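Local atomic coordinates of manganese-containing pseudocatalase (Thermus thermophilus, PDB entry 2V8T), a protein that probably breaks hydrogen peroxide down to water and oxygen at a pair of manganese ions held in each subunit. Residues Met37-Asn42 / Phe153-Ala158; Tyr59-Ala64 / Glu239-Leu244; Thr80-Leu85 / Ala121-Met126; Asp92-Val97 / His276-Phe281. All blocks are in the same frame, centred on the assembly; numbering follows the deposited sequence.

Contact 1 (Met37-Asn42 / Phe153-Ala158); sequences MSTLMN and FLEVAA. With MN (manganese (II) ion), chain D.
Beside the dimanganese site, helix 36-49 faces helix 144-166, which carries the metal ligand Glu-155. The two segments run antiparallel, their axes at 166° and 10.6 Å apart. Glu-155 leaves its helix with CG anti to the carbonyl carbon and bends at chi2 (-74°), which swings the carboxylate back to the metal. Both oxygens chelate one manganese, OE1 at 2.4 Å and OE2 at 2.2 Å, and water 1 binds the same ion; Glu-70 and His-188 also coordinate it. OE2 is hydrogen-bonded to Tyr-43 OH as well, so a second-shell phenol helps fix the carboxylate. Glu-155, Glu-70 and His-188 come from three long helices, and with helix 36-49 these form the four-helix bundle of the ferritin-like fold. Between the two helices of the contact the side chains meet through van der Waals contacts. Leu-154 crosses Thr-39 obliquely, its CD1 3.7 Å from Thr-39 CG2, while the same methyl lies 3.6 Å from Asn-42 ND2. Thr-39 CG2 also reaches toward Glu-155, with OE2 4.0 Å away. Asn-42 ND2 turns back along its own helix and donates to Ser-38 O (2.8 Å, 162°), coming from above the carbonyl plane. Ser-38 O thus accepts twice, since Asn-42 N bonds to it too. The buried carboxamide is gripped further by Tyr-137 O at ND2 and by Phe-139 N at OD1. An alanine here would probably loosen the hold on the loop at Tyr-137 and Phe-139, with the bonds to them and to Ser-38 O gone, and thin the packing on Leu-154 CD1.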
loop_
_atom_site.group_PDB
_atom_site.type_symbol
_atom_site.label_atom_id
_atom_site.label_comp_id
_atom_site.label_asym_id
_atom_site.label_seq_id
_atom_site.Cartn_x
_atom_site.Cartn_y
_atom_site.Cartn_z
ATOM N N MET A 37 10.113 7.848 13.240
ATOM C CA MET A 37 10.010 6.401 13.049
ATOM C C MET A 37 11.053 5.898 12.065
ATOM O O MET A 37 11.564 4.795 12.212
ATOM C CB MET A 37 8.618 5.981 12.573
ATOM C CG MET A 37 7.565 6.008 13.578
ATOM S SD MET A 37 7.694 4.602 14.753
ATOM C CE MET A 37 7.194 3.215 13.724
ATOM N N SER A 38 11.291 6.668 11.004
ATOM C CA SER A 38 12.247 6.251 10.002
ATOM C C SER A 38 13.675 6.294 10.508
ATOM O O SER A 38 14.422 5.336 10.276
ATOM C CB SER A 38 12.122 7.075 8.736
ATOM O OG SER A 38 10.889 6.740 8.128
ATOM N N THR A 39 14.093 7.365 11.144
ATOM C CA THR A 39 15.474 7.371 11.670
ATOM C C THR A 39 15.642 6.280 12.717
ATOM O O THR A 39 16.603 5.498 12.660
ATOM C CB THR A 39 15.867 8.762 12.127
ATOM O OG1 THR A 39 14.884 9.185 13.053
ATOM C CG2 THR A 39 15.978 9.720 10.963
ATOM N N LEU A 40 14.672 6.144 13.622
ATOM C CA LEU A 40 14.689 5.058 14.595
ATOM C C LEU A 40 14.885 3.730 13.920
ATOM O O LEU A 40 15.778 2.937 14.283
ATOM C CB LEU A 40 13.385 5.050 15.378
ATOM C CG LEU A 40 13.159 3.815 16.230
ATOM C CD1 LEU A 40 14.232 3.633 17.285
ATOM C CD2 LEU A 40 11.754 3.880 16.855
ATOM N N MET A 41 13.986 3.364 12.986
ATOM C CA MET A 41 13.986 1.998 12.506
ATOM C C MET A 41 15.154 1.726 11.567
ATOM O O MET A 41 15.669 0.596 11.521
ATOM C CB MET A 41 12.640 1.712 11.848
ATOM C CG MET A 41 11.463 1.686 12.862
ATOM S SD MET A 41 11.433 0.114 13.812
ATOM C CE MET A 41 10.517 0.529 15.313
ATOM N N ASN A 42 15.602 2.742 10.811
ATOM C CA ASN A 42 16.815 2.578 10.041
ATOM C C ASN A 42 17.991 2.168 10.954
ATOM O O ASN A 42 18.689 1.207 10.687
ATOM C CB ASN A 42 17.185 3.888 9.288
ATOM C CG ASN A 42 16.523 3.902 7.922
ATOM O OD1 ASN A 42 17.069 3.340 6.998
ATOM N ND2 ASN A 42 15.345 4.505 7.809
ATOM N N PHE A 153 22.326 11.537 4.699
ATOM C CA PHE A 153 21.191 12.084 3.924
ATOM C C PHE A 153 19.903 12.090 4.748
ATOM O O PHE A 153 19.173 13.072 4.776
ATOM C CB PHE A 153 21.027 11.277 2.636
ATOM C CG PHE A 153 19.719 11.559 1.964
ATOM C CD1 PHE A 153 19.477 12.792 1.348
ATOM C CD2 PHE A 153 18.684 10.654 2.015
ATOM C CE1 PHE A 153 18.225 13.101 0.843
ATOM C CE2 PHE A 153 17.439 10.980 1.443
ATOM C CZ PHE A 153 17.230 12.235 0.878
ATOM N N LEU A 154 19.611 10.958 5.418
ATOM C CA LEU A 154 18.360 10.825 6.160
ATOM C C LEU A 154 18.257 11.938 7.191
ATOM O O LEU A 154 17.191 12.531 7.385
ATOM C CB LEU A 154 18.260 9.505 6.898
ATOM C CG LEU A 154 16.964 8.720 7.011
ATOM C CD1 LEU A 154 17.142 7.629 8.137
ATOM C CD2 LEU A 154 15.697 9.559 6.988
ATOM N N GLU A 155 19.336 12.214 7.939
ATOM C CA GLU A 155 19.275 13.237 8.934
ATOM C C GLU A 155 19.013 14.610 8.364
ATOM O O GLU A 155 18.266 15.399 8.953
ATOM C CB GLU A 155 20.540 13.254 9.832
ATOM C CG GLU A 155 20.637 12.044 10.743
ATOM C CD GLU A 155 19.694 12.030 11.938
ATOM O OE1 GLU A 155 19.282 13.094 12.446
ATOM O OE2 GLU A 155 19.444 10.917 12.505
ATOM N N VAL A 156 19.653 14.963 7.237
ATOM C CA VAL A 156 19.422 16.305 6.684
ATOM C C VAL A 156 18.056 16.403 5.977
ATOM O O VAL A 156 17.457 17.486 5.978
ATOM C CB VAL A 156 20.601 16.808 5.852
ATOM C CG1 VAL A 156 21.823 17.003 6.741
ATOM C CG2 VAL A 156 20.924 15.942 4.646
ATOM N N ALA A 157 17.558 15.313 5.404
ATOM C CA ALA A 157 16.191 15.308 4.866
ATOM C C ALA A 157 15.176 15.477 6.025
ATOM O O ALA A 157 14.241 16.275 5.942
ATOM C CB ALA A 157 15.940 14.023 4.095
ATOM N N ALA A 158 15.396 14.740 7.111
ATOM C CA ALA A 158 14.540 14.875 8.296
ATOM C C ALA A 158 14.593 16.297 8.836
ATOM O O ALA A 158 13.574 16.857 9.237
ATOM C CB ALA A 158 14.957 13.875 9.362
HETATM MN MN MN D . 18.418 11.746 14.273
HETATM O O HOH W 1 16.264 11.489 14.062
#

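Contact 2 (Tyr59-Ala64 / Glu239-Leu244); sequences YYDLIA and EDYRDL
Helix 57-85 is met by an irregular loop that comes closest where Asp-61 CA and Tyr-241 CA are 4.8 Å apart, with Tyr-241 in the left-handed helical region of backbone angles. The loop joins strands 232-235 and 260-263 and lies against the outside of the ferritin-like bundle; Asp-61, like Ser-237 next to the loop segment, is a predicted calcium ligand. Asp-61 carries the contact. Its CG stands anti to the carbonyl carbon, beside the backbone N (chi1 -78°), and the carboxylate reaches to the loop backbone. OD2 accepts from Asp-243 N at 3.0 Å, the N-H angle of 145° being somewhat bent and the donor lying nearly along the C-O axis. OD1 sits in the plane of the Tyr-241 ring at its edge, 3.5 Å from CD1. The carboxylate of Asp-243 runs close to that of Asp-61, OD2 to OD2 4.0 Å; Lys-57 NZ forms salt bridges to both and probably offsets their repulsion, and Tyr-298 OH of a neighbouring subunit bonds Asp-243 OD2. The ring of Tyr-241 is sandwiched: Asp-240 CB covers one face, and Ala-64 CB makes a CH-pi contact with the opposite one, 4.1 Å from the centroid. Tyr-60 approaches at the Tyr-241 edge, its CE2 4.0 Å from Tyr-241 CE1. Both phenols are hydrogen-bonded to Asp-6 OD1 of that same subunit, so the contact helps form the interface. Further along the loop, one branch of Leu-244 lies on the helix backbone, its CD2 3.6 Å from Asp-61 O and equally near Leu-62 CA.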
loop_
_atom_site.group_PDB
_atom_site.type_symbol
_atom_site.label_atom_id
_atom_site.label_comp_id
_atom_site.label_asym_id
_atom_site.label_seq_id
_atom_site.Cartn_x
_atom_site.Cartn_y
_atom_site.Cartn_z
ATOM N N TYR A 59 32.027 2.231 14.944
ATOM C CA TYR A 59 30.891 2.529 14.055
ATOM C C TYR A 59 29.638 1.824 14.511
ATOM O O TYR A 59 28.527 2.393 14.438
ATOM C CB TYR A 59 31.267 2.109 12.610
ATOM C CG TYR A 59 32.544 2.764 12.152
ATOM C CD1 TYR A 59 32.565 4.067 11.727
ATOM C CD2 TYR A 59 33.752 2.072 12.215
ATOM C CE1 TYR A 59 33.765 4.673 11.394
ATOM C CE2 TYR A 59 34.956 2.676 11.893
ATOM C CZ TYR A 59 34.955 3.990 11.463
ATOM O OH TYR A 59 36.151 4.558 11.118
ATOM N N TYR A 60 29.770 0.602 14.995
ATOM C CA TYR A 60 28.634 -0.122 15.596
ATOM C C TYR A 60 28.112 0.643 16.811
ATOM O O TYR A 60 26.888 0.852 16.945
ATOM C CB TYR A 60 29.068 -1.521 15.974
ATOM C CG TYR A 60 27.985 -2.274 16.724
ATOM C CD1 TYR A 60 26.764 -2.572 16.132
ATOM C CD2 TYR A 60 28.191 -2.683 18.031
ATOM C CE1 TYR A 60 25.779 -3.232 16.828
ATOM C CE2 TYR A 60 27.217 -3.354 18.728
ATOM C CZ TYR A 60 26.013 -3.660 18.133
ATOM O OH TYR A 60 25.018 -4.344 18.786
ATOM N N ASP A 61 28.996 1.064 17.698
ATOM C CA ASP A 61 28.567 1.795 18.875
ATOM C C ASP A 61 27.758 3.012 18.470
ATOM O O ASP A 61 26.725 3.333 19.071
ATOM C CB ASP A 61 29.811 2.381 19.686
ATOM C CG ASP A 61 30.540 1.321 20.561
ATOM O OD1 ASP A 61 30.178 0.103 20.513
ATOM O OD2 ASP A 61 31.470 1.771 21.285
ATOM N N LEU A 62 28.220 3.710 17.443
ATOM C CA LEU A 62 27.558 4.939 17.008
ATOM C C LEU A 62 26.113 4.644 16.555
ATOM O O LEU A 62 25.183 5.304 16.989
ATOM C CB LEU A 62 28.371 5.575 15.884
ATOM C CG LEU A 62 27.876 6.906 15.468
ATOM C CD1 LEU A 62 27.977 7.944 16.559
ATOM C CD2 LEU A 62 28.617 7.366 14.214
ATOM N N ILE A 63 25.962 3.670 15.649
ATOM C CA ILE A 63 24.621 3.383 15.118
ATOM C C ILE A 63 23.723 2.818 16.205
ATOM O O ILE A 63 22.547 3.188 16.317
ATOM C CB ILE A 63 24.731 2.458 13.877
ATOM C CG1 ILE A 63 25.491 3.163 12.723
ATOM C CG2 ILE A 63 23.321 2.015 13.410
ATOM C CD1 ILE A 63 25.756 2.227 11.506
ATOM N N ALA A 64 24.240 1.888 17.027
ATOM C CA ALA A 64 23.442 1.283 18.058
ATOM C C ALA A 64 22.955 2.327 19.068
ATOM O O ALA A 64 21.824 2.256 19.575
ATOM C CB ALA A 64 24.205 0.168 18.756
ATOM N N GLU A 239 26.328 0.355 30.408
ATOM C CA GLU A 239 27.746 -0.061 30.372
ATOM C C GLU A 239 28.321 -0.210 28.977
ATOM O O GLU A 239 29.528 -0.373 28.830
ATOM C CB GLU A 239 27.956 -1.458 30.981
ATOM C CG GLU A 239 27.889 -1.502 32.477
ATOM C CD GLU A 239 28.957 -0.711 33.215
ATOM O OE1 GLU A 239 29.926 -0.252 32.607
ATOM O OE2 GLU A 239 28.776 -0.571 34.448
ATOM N N ASP A 240 27.485 -0.209 27.937
ATOM C CA ASP A 240 27.932 -0.497 26.570
ATOM C C ASP A 240 28.177 0.774 25.776
ATOM O O ASP A 240 27.846 1.892 26.192
ATOM C CB ASP A 240 26.903 -1.396 25.911
ATOM C CG ASP A 240 26.959 -2.786 26.479
ATOM O OD1 ASP A 240 28.019 -3.430 26.227
ATOM O OD2 ASP A 240 25.936 -3.281 27.033
ATOM N N TYR A 241 28.795 0.575 24.627
ATOM C CA TYR A 241 28.990 1.648 23.665
ATOM C C TYR A 241 29.878 2.753 24.205
ATOM O O TYR A 241 29.610 3.940 24.067
ATOM C CB TYR A 241 27.647 2.213 23.108
ATOM C CG TYR A 241 26.656 1.129 22.794
ATOM C CD1 TYR A 241 26.957 0.028 21.990
ATOM C CD2 TYR A 241 25.414 1.122 23.402
ATOM C CE1 TYR A 241 26.053 -1.005 21.780
ATOM C CE2 TYR A 241 24.505 0.092 23.199
ATOM C CZ TYR A 241 24.837 -0.990 22.397
ATOM O OH TYR A 241 23.900 -1.991 22.223
ATOM N N ARG A 242 30.996 2.318 24.801
ATOM C CA ARG A 242 31.937 3.199 25.447
ATOM C C ARG A 242 32.994 3.791 24.498
ATOM O O ARG A 242 33.842 4.578 24.989
ATOM C CB ARG A 242 32.579 2.530 26.633
ATOM C CG ARG A 242 31.576 2.334 27.807
ATOM C CD ARG A 242 32.260 1.757 28.992
ATOM N NE ARG A 242 31.402 1.720 30.181
ATOM C CZ ARG A 242 31.106 2.762 30.973
ATOM N NH1 ARG A 242 31.529 3.969 30.714
ATOM N NH2 ARG A 242 30.345 2.598 32.053
ATOM N N ASP A 243 32.926 3.505 23.192
ATOM C CA ASP A 243 33.933 3.999 22.238
ATOM C C ASP A 243 33.371 5.087 21.327
ATOM O O ASP A 243 33.953 5.352 20.285
ATOM C CB ASP A 243 34.526 2.858 21.450
ATOM C CG ASP A 243 35.255 1.866 22.319
ATOM O OD1 ASP A 243 35.903 2.279 23.286
ATOM O OD2 ASP A 243 35.207 0.639 22.016
ATOM N N LEU A 244 32.295 5.752 21.744
ATOM C CA LEU A 244 31.733 6.797 20.892
ATOM C C LEU A 244 32.711 7.923 20.600
ATOM O O LEU A 244 32.646 8.544 19.543
ATOM C CB LEU A 244 30.459 7.370 21.524
ATOM C CG LEU A 244 29.301 6.382 21.660
ATOM C CD1 LEU A 244 28.241 6.944 22.576
ATOM C CD2 LEU A 244 28.700 6.027 20.295
#

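Contact 3 (Thr80-Leu85 / Ala121-Met126); sequences TINSLL and ANSLVM
At a subunit interface, the C-terminal end of the long bundle helix 57-85 is joined to the extended loop that leads from helix 114-117 toward helix 144-166. In this ferritin-like fold the loop crosses the last turn of the helix, and Asn-82 is the polar link. Its CG stands anti to the carbonyl carbon, beside the backbone N (chi1 -70°), which sends the carboxamide out to the loop. There OD1 accepts from Ser-123 N at 2.8 Å, with the donor in the carbonyl plane and an N-H angle of 151°. The other end of the amide, ND2, bonds to Asn-49 OD1 of a neighbouring subunit, an oxygen that also pairs with Ser-123 OG. A smaller alanine at Asn-82 would probably leave Ser-123 N without its acceptor in this buried place and loosen the join between helix, loop and neighbouring subunit. A second tie runs through water 2, which donates to Asn-82 O at 2.9 Å and to Ala-121 O at 2.8 Å, so a helix carbonyl and a loop carbonyl share one water. Leu-85, the last helix residue, lies along the loop backbone. Its CB is 3.4 Å from Ala-121 O, and its CD1 branch reaches the peptide beyond, 3.6 Å from Asn-122 C. One turn back on the helix, Ile-81 turns its CG2 branch to Ser-123, 3.8 Å from the CB.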
loop_
_atom_site.group_PDB
_atom_site.type_symbol
_atom_site.label_atom_id
_atom_site.label_comp_id
_atom_site.label_asym_id
_atom_site.label_seq_id
_atom_site.Cartn_x
_atom_site.Cartn_y
_atom_site.Cartn_z
ATOM N N THR A 80 4.159 15.622 21.653
ATOM C CA THR A 80 3.818 16.893 21.064
ATOM C C THR A 80 2.443 16.822 20.370
ATOM O O THR A 80 1.582 17.675 20.557
ATOM C CB THR A 80 4.918 17.314 20.063
ATOM O OG1 THR A 80 6.174 17.404 20.739
ATOM C CG2 THR A 80 4.616 18.632 19.419
ATOM N N ILE A 81 2.269 15.788 19.545
ATOM C CA ILE A 81 0.980 15.552 18.896
ATOM C C ILE A 81 -0.124 15.388 19.918
ATOM O O ILE A 81 -1.203 15.990 19.797
ATOM C CB ILE A 81 1.104 14.336 17.943
ATOM C CG1 ILE A 81 2.022 14.688 16.783
ATOM C CG2 ILE A 81 -0.255 13.858 17.493
ATOM C CD1 ILE A 81 2.571 13.481 16.051
ATOM N N ASN A 82 0.121 14.583 20.943
ATOM C CA ASN A 82 -0.887 14.353 21.961
ATOM C C ASN A 82 -1.250 15.651 22.682
ATOM O O ASN A 82 -2.408 15.868 23.049
ATOM C CB ASN A 82 -0.450 13.277 22.925
ATOM C CG ASN A 82 -0.445 11.911 22.273
ATOM O OD1 ASN A 82 -1.179 11.677 21.314
ATOM N ND2 ASN A 82 0.378 10.986 22.821
ATOM N N SER A 83 -0.256 16.498 22.935
ATOM C CA SER A 83 -0.488 17.786 23.544
ATOM C C SER A 83 -1.416 18.638 22.700
ATOM O O SER A 83 -2.311 19.316 23.231
ATOM C CB SER A 83 0.837 18.525 23.772
ATOM O OG SER A 83 1.662 17.902 24.725
ATOM N N LEU A 84 -1.192 18.641 21.386
ATOM C CA LEU A 84 -2.012 19.405 20.455
ATOM C C LEU A 84 -3.423 18.832 20.313
ATOM O O LEU A 84 -4.340 19.575 19.940
ATOM C CB LEU A 84 -1.308 19.474 19.094
ATOM C CG LEU A 84 0.002 20.268 19.106
ATOM C CD1 LEU A 84 0.828 19.908 17.847
ATOM C CD2 LEU A 84 -0.264 21.766 19.190
ATOM N N LEU A 85 -3.616 17.542 20.583
ATOM C CA LEU A 85 -4.915 16.912 20.451
ATOM C C LEU A 85 -5.702 16.848 21.761
ATOM O O LEU A 85 -6.884 16.507 21.755
ATOM C CB LEU A 85 -4.755 15.490 19.912
ATOM C CG LEU A 85 -4.250 15.406 18.466
ATOM C CD1 LEU A 85 -3.945 13.980 18.107
ATOM C CD2 LEU A 85 -5.261 16.006 17.490
ATOM N N ALA A 121 -8.440 10.895 19.997
ATOM C CA ALA A 121 -7.730 12.182 19.978
ATOM C C ALA A 121 -6.264 11.966 20.414
ATOM O O ALA A 121 -5.782 12.599 21.356
ATOM C CB ALA A 121 -8.420 13.258 20.763
ATOM N N ASN A 122 -5.561 11.078 19.711
ATOM C CA ASN A 122 -4.170 10.770 20.046
ATOM C C ASN A 122 -3.387 10.474 18.760
ATOM O O ASN A 122 -3.934 10.287 17.676
ATOM C CB ASN A 122 -4.065 9.650 21.081
ATOM C CG ASN A 122 -4.738 8.346 20.737
ATOM O OD1 ASN A 122 -4.393 7.711 19.629
ATOM N ND2 ASN A 122 -5.639 7.888 21.490
ATOM N N SER A 123 -2.056 10.423 18.955
ATOM C CA SER A 123 -1.138 10.174 17.863
ATOM C C SER A 123 -1.377 8.820 17.222
ATOM O O SER A 123 -1.866 7.868 17.846
ATOM C CB SER A 123 0.322 10.242 18.358
ATOM O OG SER A 123 0.745 9.104 19.071
ATOM N N LEU A 124 -1.017 8.753 15.925
ATOM C CA LEU A 124 -1.121 7.557 15.120
ATOM C C LEU A 124 0.190 7.344 14.373
ATOM O O LEU A 124 1.035 8.233 14.297
ATOM C CB LEU A 124 -2.316 7.650 14.139
ATOM C CG LEU A 124 -3.686 7.800 14.830
ATOM C CD1 LEU A 124 -4.730 8.168 13.780
ATOM C CD2 LEU A 124 -4.096 6.546 15.583
ATOM N N VAL A 125 0.382 6.151 13.808
ATOM C CA VAL A 125 1.686 5.784 13.204
ATOM C C VAL A 125 1.663 6.116 11.694
ATOM O O VAL A 125 1.590 5.241 10.827
ATOM C CB VAL A 125 2.026 4.317 13.484
ATOM C CG1 VAL A 125 3.501 4.083 13.126
ATOM C CG2 VAL A 125 1.789 3.958 14.943
ATOM N N MET A 126 1.657 7.416 11.415
ATOM C CA MET A 126 1.337 7.927 10.099
ATOM C C MET A 126 1.983 9.303 9.913
ATOM O O MET A 126 2.470 9.933 10.858
ATOM C CB MET A 126 -0.173 8.026 9.852
ATOM C CG MET A 126 -0.837 8.999 10.801
ATOM S SD MET A 126 -2.619 9.251 10.499
ATOM C CE MET A 126 -3.282 7.623 10.337
HETATM O O HOH W 2 -3.948 13.401 23.316
#

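Contact 4 (Asp92-Val97 / His276-Phe281); sequences DLEEGV and HDAAEF
Two irregular segments run side by side, the touching parts 92-97 and 276-279 pointing end to end in nearly the same direction (18° apart), and join the loop that follows helix 57-85 to the one that precedes the C-terminal helix 288-299; an Asx motif at Asp-277 shapes the second. Two hydrogen bonds join the segments. His-276, with CG anti to the backbone N, puts its ring edge against the first segment, and ND1 accepts from Glu-94 N at 2.9 Å in an almost perfectly straight bond (178°), close to the ring plane. Its NE2 is bonded to Phe-285 O, an arrangement consistent with a neutral ring protonated at NE2. Glu-94 returns the link: CG takes the crowded position between backbone N and carbonyl carbon, the chain extends beyond it, and OE1 accepts from Ala-278 N at 2.8 Å through its anti lone pair. The carboxylate and imidazole planes stand 80° apart. Among the charged groups, Glu-94 OE1 comes 4.3 Å from Asp-277 OD1. Water 3 donates to both of these oxygens and accepts from Ala-279 N, which probably eases the repulsion, and Glu-94 OE2 has a salt bridge to Lys-87. Asp-277 OD1 also accepts from Glu-280 N at 3.2 Å, the bond of the Asx motif. Glu-280 itself forms a salt bridge with Arg-164 of a neighbouring subunit. In van der Waals contact, Leu-93 lies alongside His-276, its CD1 4.0 Å from ND1. The apolar contacts are at the far end, where Val-97 rests on two alanines, CB 3.8 Å from Ala-278 CB and CG1 4.1 Å from Ala-279 CB.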
loop_
_atom_site.group_PDB
_atom_site.type_symbol
_atom_site.label_atom_id
_atom_site.label_comp_id
_atom_site.label_asym_id
_atom_site.label_seq_id
_atom_site.Cartn_x
_atom_site.Cartn_y
_atom_site.Cartn_z
ATOM N N ASP A 92 -8.142 14.811 35.126
ATOM C CA ASP A 92 -8.484 13.388 35.141
ATOM C C ASP A 92 -9.940 13.111 34.853
ATOM O O ASP A 92 -10.272 12.003 34.489
ATOM C CB ASP A 92 -8.155 12.794 36.542
ATOM C CG ASP A 92 -6.689 12.720 36.841
ATOM O OD1 ASP A 92 -5.857 12.788 35.923
ATOM O OD2 ASP A 92 -6.377 12.437 38.042
ATOM N N LEU A 93 -10.846 14.084 35.031
ATOM C CA LEU A 93 -12.280 13.796 34.942
ATOM C C LEU A 93 -13.013 15.016 34.458
ATOM O O LEU A 93 -12.987 16.047 35.141
ATOM C CB LEU A 93 -12.832 13.311 36.280
ATOM C CG LEU A 93 -14.363 13.001 36.285
ATOM C CD1 LEU A 93 -14.636 11.877 35.423
ATOM C CD2 LEU A 93 -14.784 12.869 37.762
ATOM N N GLU A 94 -13.689 14.910 33.327
ATOM C CA GLU A 94 -14.584 15.941 32.897
ATOM C C GLU A 94 -16.021 15.399 32.973
ATOM O O GLU A 94 -16.285 14.222 32.755
ATOM C CB GLU A 94 -14.326 16.525 31.540
ATOM C CG GLU A 94 -14.526 15.594 30.460
ATOM C CD GLU A 94 -14.458 16.241 29.000
ATOM O OE1 GLU A 94 -14.232 15.458 28.101
ATOM O OE2 GLU A 94 -14.635 17.444 28.862
ATOM N N GLU A 95 -16.914 16.297 33.241
ATOM C CA GLU A 95 -18.300 16.010 33.424
ATOM C C GLU A 95 -19.165 16.733 32.384
ATOM O O GLU A 95 -18.745 17.736 31.769
ATOM C CB GLU A 95 -18.789 16.444 34.843
ATOM C CG GLU A 95 -17.948 15.858 35.948
ATOM C CD GLU A 95 -18.601 14.770 36.746
ATOM O OE1 GLU A 95 -18.751 13.665 36.179
ATOM O OE2 GLU A 95 -18.924 15.020 37.932
ATOM N N GLY A 96 -20.333 16.172 32.136
ATOM C CA GLY A 96 -21.339 16.860 31.337
ATOM C C GLY A 96 -21.271 16.677 29.842
ATOM O O GLY A 96 -22.128 17.256 29.131
ATOM N N VAL A 97 -20.351 15.880 29.316
ATOM C CA VAL A 97 -20.321 15.685 27.872
ATOM C C VAL A 97 -21.453 14.769 27.406
ATOM O O VAL A 97 -21.636 13.673 27.953
ATOM C CB VAL A 97 -18.936 15.126 27.467
ATOM C CG1 VAL A 97 -18.921 14.789 25.979
ATOM C CG2 VAL A 97 -17.843 16.131 27.821
ATOM N N HIS A 276 -8.682 13.351 30.588
ATOM C CA HIS A 276 -9.927 12.728 30.148
ATOM C C HIS A 276 -10.495 13.469 28.947
ATOM O O HIS A 276 -10.592 14.687 28.956
ATOM C CB HIS A 276 -10.909 12.764 31.313
ATOM C CG HIS A 276 -12.215 12.098 31.074
ATOM N ND1 HIS A 276 -13.346 12.542 31.746
ATOM C CD2 HIS A 276 -12.572 11.047 30.278
ATOM C CE1 HIS A 276 -14.330 11.757 31.347
ATOM N NE2 HIS A 276 -13.909 10.855 30.454
ATOM N N ASP A 277 -10.938 12.720 27.942
ATOM C CA ASP A 277 -11.744 13.236 26.839
ATOM C C ASP A 277 -12.955 12.320 26.718
ATOM O O ASP A 277 -12.885 11.220 26.149
ATOM C CB ASP A 277 -10.924 13.319 25.538
ATOM C CG ASP A 277 -11.656 13.968 24.378
ATOM O OD1 ASP A 277 -12.918 13.871 24.359
ATOM O OD2 ASP A 277 -10.961 14.502 23.473
ATOM N N ALA A 278 -14.051 12.710 27.371
ATOM C CA ALA A 278 -15.226 11.851 27.451
ATOM C C ALA A 278 -15.804 11.518 26.078
ATOM O O ALA A 278 -16.249 10.394 25.842
ATOM C CB ALA A 278 -16.303 12.507 28.322
ATOM N N ALA A 279 -15.843 12.500 25.162
ATOM C CA ALA A 279 -16.357 12.243 23.827
ATOM C C ALA A 279 -15.544 11.190 23.080
ATOM O O ALA A 279 -16.040 10.501 22.184
ATOM C CB ALA A 279 -16.420 13.517 23.020
ATOM N N GLU A 280 -14.259 11.076 23.413
ATOM C CA GLU A 280 -13.424 10.049 22.835
ATOM C C GLU A 280 -13.448 8.746 23.647
ATOM O O GLU A 280 -12.788 7.765 23.299
ATOM C CB GLU A 280 -11.999 10.530 22.670
ATOM C CG GLU A 280 -11.874 11.458 21.502
ATOM C CD GLU A 280 -12.161 10.770 20.154
ATOM O OE1 GLU A 280 -12.296 9.535 20.122
ATOM O OE2 GLU A 280 -12.233 11.487 19.113
ATOM N N PHE A 281 -14.181 8.733 24.764
ATOM C CA PHE A 281 -14.247 7.556 25.616
ATOM C C PHE A 281 -12.842 7.163 26.136
ATOM O O PHE A 281 -12.529 5.994 26.282
ATOM C CB PHE A 281 -14.957 6.378 24.957
ATOM C CG PHE A 281 -16.145 6.798 24.139
ATOM C CD1 PHE A 281 -17.236 7.373 24.756
ATOM C CD2 PHE A 281 -16.154 6.729 22.746
ATOM C CE1 PHE A 281 -18.315 7.862 24.026
ATOM C CE2 PHE A 281 -17.225 7.224 22.020
ATOM C CZ PHE A 281 -18.310 7.785 22.668
HETATM O O HOH W 3 -14.946 15.292 25.505
#

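The first segments of contacts 1 to 4 follow one another along the chain; the second ones come in the order 121-126, 153-158, 239-244 and 276-281, so contact 3 falls within the span of contact 1 and contact 4 crosses all the others. Contacts 2 and 3 both use helix 57-85 but lie 32 Å apart, centre to centre, on opposite sides of the chain's centre. Contact 1 sits in the bundle, 19 Å from contact 2 and 20 Å from contact 3, centre to centre, touching contact 3 where Met-37 packs on Val-125. Contact 4 continues outward, its centre 17 Å from that of contact 3, and Ala-121 touches Glu-280 and Asp-277. All four border the same neighbouring subunit, tying bundle and loops to the hexamer.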